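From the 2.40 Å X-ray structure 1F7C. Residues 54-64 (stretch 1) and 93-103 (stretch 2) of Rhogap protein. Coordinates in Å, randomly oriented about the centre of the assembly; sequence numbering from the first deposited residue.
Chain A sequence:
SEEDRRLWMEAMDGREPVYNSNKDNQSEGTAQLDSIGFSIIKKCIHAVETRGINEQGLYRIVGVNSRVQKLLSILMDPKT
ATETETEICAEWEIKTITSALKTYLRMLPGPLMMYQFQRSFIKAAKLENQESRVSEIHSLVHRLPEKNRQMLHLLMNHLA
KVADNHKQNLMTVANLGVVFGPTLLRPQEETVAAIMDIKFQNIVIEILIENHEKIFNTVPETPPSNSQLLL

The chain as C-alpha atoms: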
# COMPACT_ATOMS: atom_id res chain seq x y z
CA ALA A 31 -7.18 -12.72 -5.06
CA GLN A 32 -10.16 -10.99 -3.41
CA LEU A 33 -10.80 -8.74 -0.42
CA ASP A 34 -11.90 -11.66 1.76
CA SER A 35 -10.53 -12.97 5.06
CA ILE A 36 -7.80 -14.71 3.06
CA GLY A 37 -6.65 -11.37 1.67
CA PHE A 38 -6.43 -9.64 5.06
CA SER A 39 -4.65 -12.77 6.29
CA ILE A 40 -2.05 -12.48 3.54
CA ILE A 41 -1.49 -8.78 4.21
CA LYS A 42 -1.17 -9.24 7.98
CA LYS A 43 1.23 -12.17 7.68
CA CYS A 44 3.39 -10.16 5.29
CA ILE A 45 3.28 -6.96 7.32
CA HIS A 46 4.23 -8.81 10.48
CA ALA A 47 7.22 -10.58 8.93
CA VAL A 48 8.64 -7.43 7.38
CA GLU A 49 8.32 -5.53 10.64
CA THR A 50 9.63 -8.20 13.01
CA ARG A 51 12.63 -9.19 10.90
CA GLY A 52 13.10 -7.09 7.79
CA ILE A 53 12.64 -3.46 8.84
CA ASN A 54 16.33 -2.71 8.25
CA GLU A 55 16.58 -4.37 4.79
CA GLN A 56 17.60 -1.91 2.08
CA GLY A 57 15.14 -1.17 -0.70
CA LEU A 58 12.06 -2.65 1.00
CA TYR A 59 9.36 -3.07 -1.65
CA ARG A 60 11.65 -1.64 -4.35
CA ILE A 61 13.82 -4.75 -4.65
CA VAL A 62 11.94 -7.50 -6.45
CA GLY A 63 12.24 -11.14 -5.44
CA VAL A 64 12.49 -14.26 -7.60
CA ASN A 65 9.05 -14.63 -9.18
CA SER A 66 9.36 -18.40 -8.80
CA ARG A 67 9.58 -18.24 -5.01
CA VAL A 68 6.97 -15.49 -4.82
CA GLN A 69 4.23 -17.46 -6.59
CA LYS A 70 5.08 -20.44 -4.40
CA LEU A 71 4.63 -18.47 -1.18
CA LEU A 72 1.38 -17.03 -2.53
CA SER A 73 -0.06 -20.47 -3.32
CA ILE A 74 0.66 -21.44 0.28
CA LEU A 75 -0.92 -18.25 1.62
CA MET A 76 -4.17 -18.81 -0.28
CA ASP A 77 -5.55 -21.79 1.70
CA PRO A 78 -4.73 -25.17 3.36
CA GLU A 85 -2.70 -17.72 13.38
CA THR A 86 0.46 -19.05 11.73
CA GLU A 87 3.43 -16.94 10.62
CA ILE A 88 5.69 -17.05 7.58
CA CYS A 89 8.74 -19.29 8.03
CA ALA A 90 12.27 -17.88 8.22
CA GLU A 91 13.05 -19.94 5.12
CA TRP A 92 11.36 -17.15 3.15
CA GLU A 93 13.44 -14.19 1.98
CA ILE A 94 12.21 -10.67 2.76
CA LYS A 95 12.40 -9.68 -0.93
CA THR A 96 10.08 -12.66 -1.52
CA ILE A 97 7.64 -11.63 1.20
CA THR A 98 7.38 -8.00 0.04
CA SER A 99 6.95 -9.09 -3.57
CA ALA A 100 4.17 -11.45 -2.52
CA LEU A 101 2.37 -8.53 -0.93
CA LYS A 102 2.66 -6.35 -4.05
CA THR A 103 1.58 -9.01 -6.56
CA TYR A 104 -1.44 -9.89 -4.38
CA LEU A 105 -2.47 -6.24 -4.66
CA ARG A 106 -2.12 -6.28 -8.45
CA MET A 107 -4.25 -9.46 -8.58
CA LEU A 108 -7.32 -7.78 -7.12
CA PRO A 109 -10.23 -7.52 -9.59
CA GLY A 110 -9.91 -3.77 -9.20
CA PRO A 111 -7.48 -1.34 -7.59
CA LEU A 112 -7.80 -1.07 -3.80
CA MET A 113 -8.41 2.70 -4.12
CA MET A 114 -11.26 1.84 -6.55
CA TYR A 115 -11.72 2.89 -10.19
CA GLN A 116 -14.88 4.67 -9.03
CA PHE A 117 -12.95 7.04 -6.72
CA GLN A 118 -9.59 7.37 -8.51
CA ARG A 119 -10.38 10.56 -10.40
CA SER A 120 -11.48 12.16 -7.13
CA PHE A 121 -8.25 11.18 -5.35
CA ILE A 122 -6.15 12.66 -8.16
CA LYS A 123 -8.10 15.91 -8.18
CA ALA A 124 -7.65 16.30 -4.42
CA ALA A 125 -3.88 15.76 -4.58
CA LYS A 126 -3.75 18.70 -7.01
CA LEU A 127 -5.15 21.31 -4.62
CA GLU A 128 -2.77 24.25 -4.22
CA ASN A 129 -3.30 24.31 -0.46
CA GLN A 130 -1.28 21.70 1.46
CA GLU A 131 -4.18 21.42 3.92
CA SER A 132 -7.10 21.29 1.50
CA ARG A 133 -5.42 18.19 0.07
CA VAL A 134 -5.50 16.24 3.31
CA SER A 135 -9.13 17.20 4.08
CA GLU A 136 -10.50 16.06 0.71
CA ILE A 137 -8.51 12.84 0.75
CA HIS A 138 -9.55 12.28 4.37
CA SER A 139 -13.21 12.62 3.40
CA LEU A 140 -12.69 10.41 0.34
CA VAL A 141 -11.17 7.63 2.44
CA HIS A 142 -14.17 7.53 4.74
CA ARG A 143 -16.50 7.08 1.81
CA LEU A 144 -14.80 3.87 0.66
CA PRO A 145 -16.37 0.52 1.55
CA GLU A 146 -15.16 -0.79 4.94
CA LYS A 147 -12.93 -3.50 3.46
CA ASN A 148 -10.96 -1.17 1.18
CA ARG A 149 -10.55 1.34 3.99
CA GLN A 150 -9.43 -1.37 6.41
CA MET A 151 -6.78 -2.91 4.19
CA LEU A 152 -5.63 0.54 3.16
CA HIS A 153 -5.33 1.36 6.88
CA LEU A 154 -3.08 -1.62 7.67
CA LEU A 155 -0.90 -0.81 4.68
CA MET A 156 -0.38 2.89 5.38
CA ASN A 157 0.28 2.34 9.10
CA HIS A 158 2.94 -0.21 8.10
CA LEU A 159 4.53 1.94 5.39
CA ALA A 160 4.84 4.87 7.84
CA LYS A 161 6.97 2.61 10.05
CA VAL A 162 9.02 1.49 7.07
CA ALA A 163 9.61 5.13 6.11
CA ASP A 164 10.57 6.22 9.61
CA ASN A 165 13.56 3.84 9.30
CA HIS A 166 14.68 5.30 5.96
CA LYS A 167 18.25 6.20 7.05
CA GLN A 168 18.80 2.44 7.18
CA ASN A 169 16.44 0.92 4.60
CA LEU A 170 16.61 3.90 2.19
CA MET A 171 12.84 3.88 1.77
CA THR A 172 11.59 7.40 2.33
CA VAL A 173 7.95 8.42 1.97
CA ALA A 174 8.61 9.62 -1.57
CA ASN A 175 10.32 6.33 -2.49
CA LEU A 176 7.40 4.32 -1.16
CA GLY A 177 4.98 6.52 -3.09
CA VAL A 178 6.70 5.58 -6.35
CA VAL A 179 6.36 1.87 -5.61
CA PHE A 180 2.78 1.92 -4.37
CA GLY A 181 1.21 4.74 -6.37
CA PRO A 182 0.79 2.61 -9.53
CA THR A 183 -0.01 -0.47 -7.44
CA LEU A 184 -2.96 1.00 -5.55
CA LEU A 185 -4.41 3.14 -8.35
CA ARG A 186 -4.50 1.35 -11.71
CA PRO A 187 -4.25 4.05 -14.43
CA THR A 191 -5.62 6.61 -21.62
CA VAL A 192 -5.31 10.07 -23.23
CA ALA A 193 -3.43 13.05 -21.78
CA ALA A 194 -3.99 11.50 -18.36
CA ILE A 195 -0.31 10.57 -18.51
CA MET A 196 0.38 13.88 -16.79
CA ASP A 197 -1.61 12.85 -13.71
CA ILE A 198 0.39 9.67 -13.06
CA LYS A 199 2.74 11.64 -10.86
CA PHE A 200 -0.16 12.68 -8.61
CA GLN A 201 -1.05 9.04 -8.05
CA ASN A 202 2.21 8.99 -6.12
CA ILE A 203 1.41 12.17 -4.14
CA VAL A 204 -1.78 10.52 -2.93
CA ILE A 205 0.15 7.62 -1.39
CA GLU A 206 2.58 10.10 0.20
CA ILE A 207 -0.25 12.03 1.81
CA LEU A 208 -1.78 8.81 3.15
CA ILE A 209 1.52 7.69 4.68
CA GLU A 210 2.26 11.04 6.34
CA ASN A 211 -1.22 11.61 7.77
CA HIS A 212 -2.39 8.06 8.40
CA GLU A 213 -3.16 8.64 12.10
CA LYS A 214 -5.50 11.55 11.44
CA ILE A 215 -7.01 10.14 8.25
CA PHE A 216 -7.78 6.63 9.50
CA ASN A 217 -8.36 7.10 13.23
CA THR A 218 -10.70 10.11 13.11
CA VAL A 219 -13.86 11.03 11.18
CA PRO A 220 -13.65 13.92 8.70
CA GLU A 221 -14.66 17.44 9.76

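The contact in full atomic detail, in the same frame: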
# COMPACT_ATOMS: atom_id res chain seq x y z
N ASN A 54 15.06 -3.33 8.62
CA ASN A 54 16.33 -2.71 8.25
C ASN A 54 16.83 -3.02 6.83
O ASN A 54 17.79 -2.39 6.37
CB ASN A 54 17.41 -3.08 9.28
CG ASN A 54 17.09 -2.57 10.69
OD1 ASN A 54 16.95 -1.37 10.90
ND2 ASN A 54 16.96 -3.49 11.65
N GLU A 55 16.20 -3.98 6.16
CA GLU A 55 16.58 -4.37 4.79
C GLU A 55 16.52 -3.20 3.83
O GLU A 55 15.53 -2.48 3.80
CB GLU A 55 15.65 -5.47 4.29
CG GLU A 55 15.91 -6.84 4.88
CD GLU A 55 17.04 -7.58 4.19
OE1 GLU A 55 17.41 -8.67 4.67
OE2 GLU A 55 17.56 -7.07 3.16
N GLN A 56 17.56 -3.02 3.03
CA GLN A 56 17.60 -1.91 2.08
C GLN A 56 16.70 -2.14 0.89
O GLN A 56 16.60 -3.26 0.39
CB GLN A 56 19.03 -1.68 1.60
CG GLN A 56 20.02 -1.31 2.70
CD GLN A 56 21.36 -0.84 2.17
OE1 GLN A 56 21.92 -1.45 1.25
NE2 GLN A 56 21.88 0.24 2.74
N GLY A 57 16.03 -1.08 0.44
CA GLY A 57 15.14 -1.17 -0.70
C GLY A 57 13.85 -1.95 -0.51
O GLY A 57 13.35 -2.57 -1.46
N LEU A 58 13.31 -1.94 0.71
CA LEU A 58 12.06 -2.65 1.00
C LEU A 58 10.97 -2.26 0.01
O LEU A 58 10.65 -1.07 -0.14
CB LEU A 58 11.56 -2.31 2.41
CG LEU A 58 12.11 -3.03 3.64
CD1 LEU A 58 11.47 -2.42 4.88
CD2 LEU A 58 11.81 -4.53 3.56
N TYR A 59 10.42 -3.26 -0.67
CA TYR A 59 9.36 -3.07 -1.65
C TYR A 59 9.82 -2.51 -3.01
O TYR A 59 9.04 -2.41 -3.94
CB TYR A 59 8.23 -2.20 -1.06
CG TYR A 59 7.53 -2.84 0.12
CD1 TYR A 59 7.77 -2.39 1.43
CD2 TYR A 59 6.66 -3.90 -0.07
CE1 TYR A 59 7.13 -3.01 2.53
CE2 TYR A 59 6.02 -4.53 1.02
CZ TYR A 59 6.26 -4.08 2.31
OH TYR A 59 5.62 -4.69 3.36
N ARG A 60 11.09 -2.15 -3.10
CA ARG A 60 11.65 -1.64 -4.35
C ARG A 60 12.37 -2.81 -5.01
O ARG A 60 12.28 -3.02 -6.22
CB ARG A 60 12.65 -0.51 -4.07
CG ARG A 60 13.33 0.05 -5.32
CD ARG A 60 14.68 0.66 -4.98
NE ARG A 60 14.58 1.97 -4.34
CZ ARG A 60 15.52 2.49 -3.56
NH1 ARG A 60 16.64 1.82 -3.32
NH2 ARG A 60 15.35 3.70 -3.02
N ILE A 61 13.08 -3.58 -4.19
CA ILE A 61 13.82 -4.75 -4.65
C ILE A 61 12.83 -5.88 -4.87
O ILE A 61 12.08 -6.24 -3.97
CB ILE A 61 14.87 -5.19 -3.60
CG1 ILE A 61 15.93 -4.10 -3.43
CG2 ILE A 61 15.50 -6.52 -4.01
CD1 ILE A 61 16.60 -3.69 -4.73
N VAL A 62 12.84 -6.42 -6.08
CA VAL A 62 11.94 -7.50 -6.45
C VAL A 62 12.55 -8.87 -6.19
O VAL A 62 13.74 -9.08 -6.42
CB VAL A 62 11.57 -7.38 -7.93
CG1 VAL A 62 10.58 -8.46 -8.30
CG2 VAL A 62 10.99 -6.00 -8.20
N GLY A 63 11.74 -9.80 -5.72
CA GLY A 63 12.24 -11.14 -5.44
C GLY A 63 12.11 -12.04 -6.66
O GLY A 63 11.63 -11.63 -7.71
N VAL A 64 12.56 -13.29 -6.51
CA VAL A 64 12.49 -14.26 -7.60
C VAL A 64 11.04 -14.71 -7.78
O VAL A 64 10.49 -15.41 -6.94
CB VAL A 64 13.36 -15.50 -7.29
CG1 VAL A 64 13.29 -16.49 -8.44
CG2 VAL A 64 14.79 -15.07 -7.05
N GLU A 93 12.69 -15.44 2.08
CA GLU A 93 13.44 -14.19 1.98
C GLU A 93 12.50 -12.99 2.07
O GLU A 93 11.34 -13.07 1.64
CB GLU A 93 14.20 -14.15 0.65
CG GLU A 93 15.17 -15.30 0.49
CD GLU A 93 15.77 -15.37 -0.91
OE1 GLU A 93 16.50 -14.43 -1.30
OE2 GLU A 93 15.49 -16.37 -1.61
N ILE A 94 12.99 -11.89 2.62
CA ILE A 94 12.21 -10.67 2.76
C ILE A 94 11.77 -10.14 1.39
O ILE A 94 10.62 -9.75 1.21
CB ILE A 94 13.02 -9.56 3.51
CG1 ILE A 94 13.18 -9.93 5.00
CG2 ILE A 94 12.33 -8.21 3.37
CD1 ILE A 94 11.88 -9.95 5.78
N LYS A 95 12.69 -10.13 0.43
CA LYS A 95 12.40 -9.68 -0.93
C LYS A 95 11.22 -10.49 -1.50
O LYS A 95 10.42 -9.99 -2.28
CB LYS A 95 13.64 -9.86 -1.82
CG LYS A 95 14.13 -11.32 -1.89
CD LYS A 95 15.58 -11.44 -2.35
CE LYS A 95 15.83 -10.86 -3.73
NZ LYS A 95 17.23 -11.07 -4.20
N THR A 96 11.14 -11.75 -1.09
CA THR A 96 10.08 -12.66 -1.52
C THR A 96 8.76 -12.31 -0.86
O THR A 96 7.70 -12.33 -1.50
CB THR A 96 10.45 -14.12 -1.16
OG1 THR A 96 11.64 -14.51 -1.86
CG2 THR A 96 9.32 -15.06 -1.53
N ILE A 97 8.82 -11.99 0.43
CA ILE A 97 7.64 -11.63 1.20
C ILE A 97 7.04 -10.27 0.81
O ILE A 97 5.82 -10.10 0.85
CB ILE A 97 7.96 -11.65 2.70
CG1 ILE A 97 8.33 -13.08 3.11
CG2 ILE A 97 6.77 -11.10 3.52
CD1 ILE A 97 8.87 -13.23 4.52
N THR A 98 7.89 -9.32 0.43
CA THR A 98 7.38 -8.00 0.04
C THR A 98 6.83 -8.07 -1.38
O THR A 98 5.91 -7.34 -1.74
CB THR A 98 8.46 -6.89 0.09
OG1 THR A 98 9.53 -7.20 -0.82
CG2 THR A 98 9.02 -6.76 1.50
N SER A 99 7.42 -8.94 -2.20
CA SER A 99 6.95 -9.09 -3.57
C SER A 99 5.60 -9.81 -3.57
O SER A 99 4.74 -9.50 -4.38
CB SER A 99 7.97 -9.87 -4.40
OG SER A 99 9.02 -9.00 -4.83
N ALA A 100 5.42 -10.73 -2.63
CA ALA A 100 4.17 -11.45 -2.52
C ALA A 100 3.06 -10.46 -2.23
O ALA A 100 1.99 -10.52 -2.83
CB ALA A 100 4.25 -12.48 -1.41
N LEU A 101 3.34 -9.54 -1.31
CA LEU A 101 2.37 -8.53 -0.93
C LEU A 101 1.98 -7.64 -2.12
O LEU A 101 0.80 -7.35 -2.31
CB LEU A 101 2.92 -7.68 0.22
CG LEU A 101 2.03 -6.56 0.77
CD1 LEU A 101 2.34 -6.34 2.23
CD2 LEU A 101 2.24 -5.29 -0.03
N LYS A 102 2.96 -7.21 -2.91
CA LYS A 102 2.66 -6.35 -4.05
C LYS A 102 1.89 -7.06 -5.18
O LYS A 102 0.97 -6.49 -5.75
CB LYS A 102 3.95 -5.73 -4.61
CG LYS A 102 4.72 -4.88 -3.62
CD LYS A 102 5.72 -3.97 -4.31
CE LYS A 102 6.71 -4.75 -5.15
NZ LYS A 102 7.56 -3.85 -5.99
N THR A 103 2.27 -8.29 -5.50
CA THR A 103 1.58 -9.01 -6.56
C THR A 103 0.14 -9.33 -6.15
O THR A 103 -0.76 -9.32 -7.00
CB THR A 103 2.33 -10.31 -6.97
OG1 THR A 103 2.29 -11.25 -5.89
CG2 THR A 103 3.77 -10.00 -7.32
O HOH W 1 11.87 -5.96 -0.90
O HOH W 2 9.34 -6.21 -3.56
O HOH W 3 13.22 -14.15 -4.02

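Two waters bridge an irregular segment of chain and a helix, alongside direct bonds from Lys102 NZ to Tyr59 O and from Gly63 N to Ser99 OG. The O of water 1 accepts from Tyr59 N at 3.1 Å, donates to Ile61 O at 3.1 Å and lies 2.6 Å from Thr98 OG1; the O of water 2 donates to Ile61 O at 2.8 Å and sits 2.9 Å from Thr98 OG1 and 3.1 Å from Ser99 OG. Ile61 O is 4.2 Å from both Thr98 OG1 and Ser99 OG, beyond direct hydrogen-bonding distance, and water 2 bridges all three.

Residues 54-64 form no regular helix or strand, although Gly57 O accepts from both Arg60 N (2.8 Å) and Ile61 N (2.9 Å). The helix begins at Ile94, with Glu93 as N-cap. The backbones come close at Gly63, whose CA is 4.7 Å from Thr96 CA; an ideal CB there would lie 2.9 Å from Lys95 O, a clash. Gly63 N donates to Ser99 OG at 3.0 Å, nearly linear at 168°.

Tyr59 has the largest area covered by the other stretch, 119 Å². Thr98 CG2 lies 3.9 Å from the Tyr59 ring centroid, 17° off its normal, a CH-pi contact over one face, while Lys102 CG approaches the edge. The Lys102 chain continues until NZ donates to Tyr59 O at 2.9 Å. Leu58 CD2 packs against Ile94 CG2 at 3.7 Å, an apolar contact between two methyl groups.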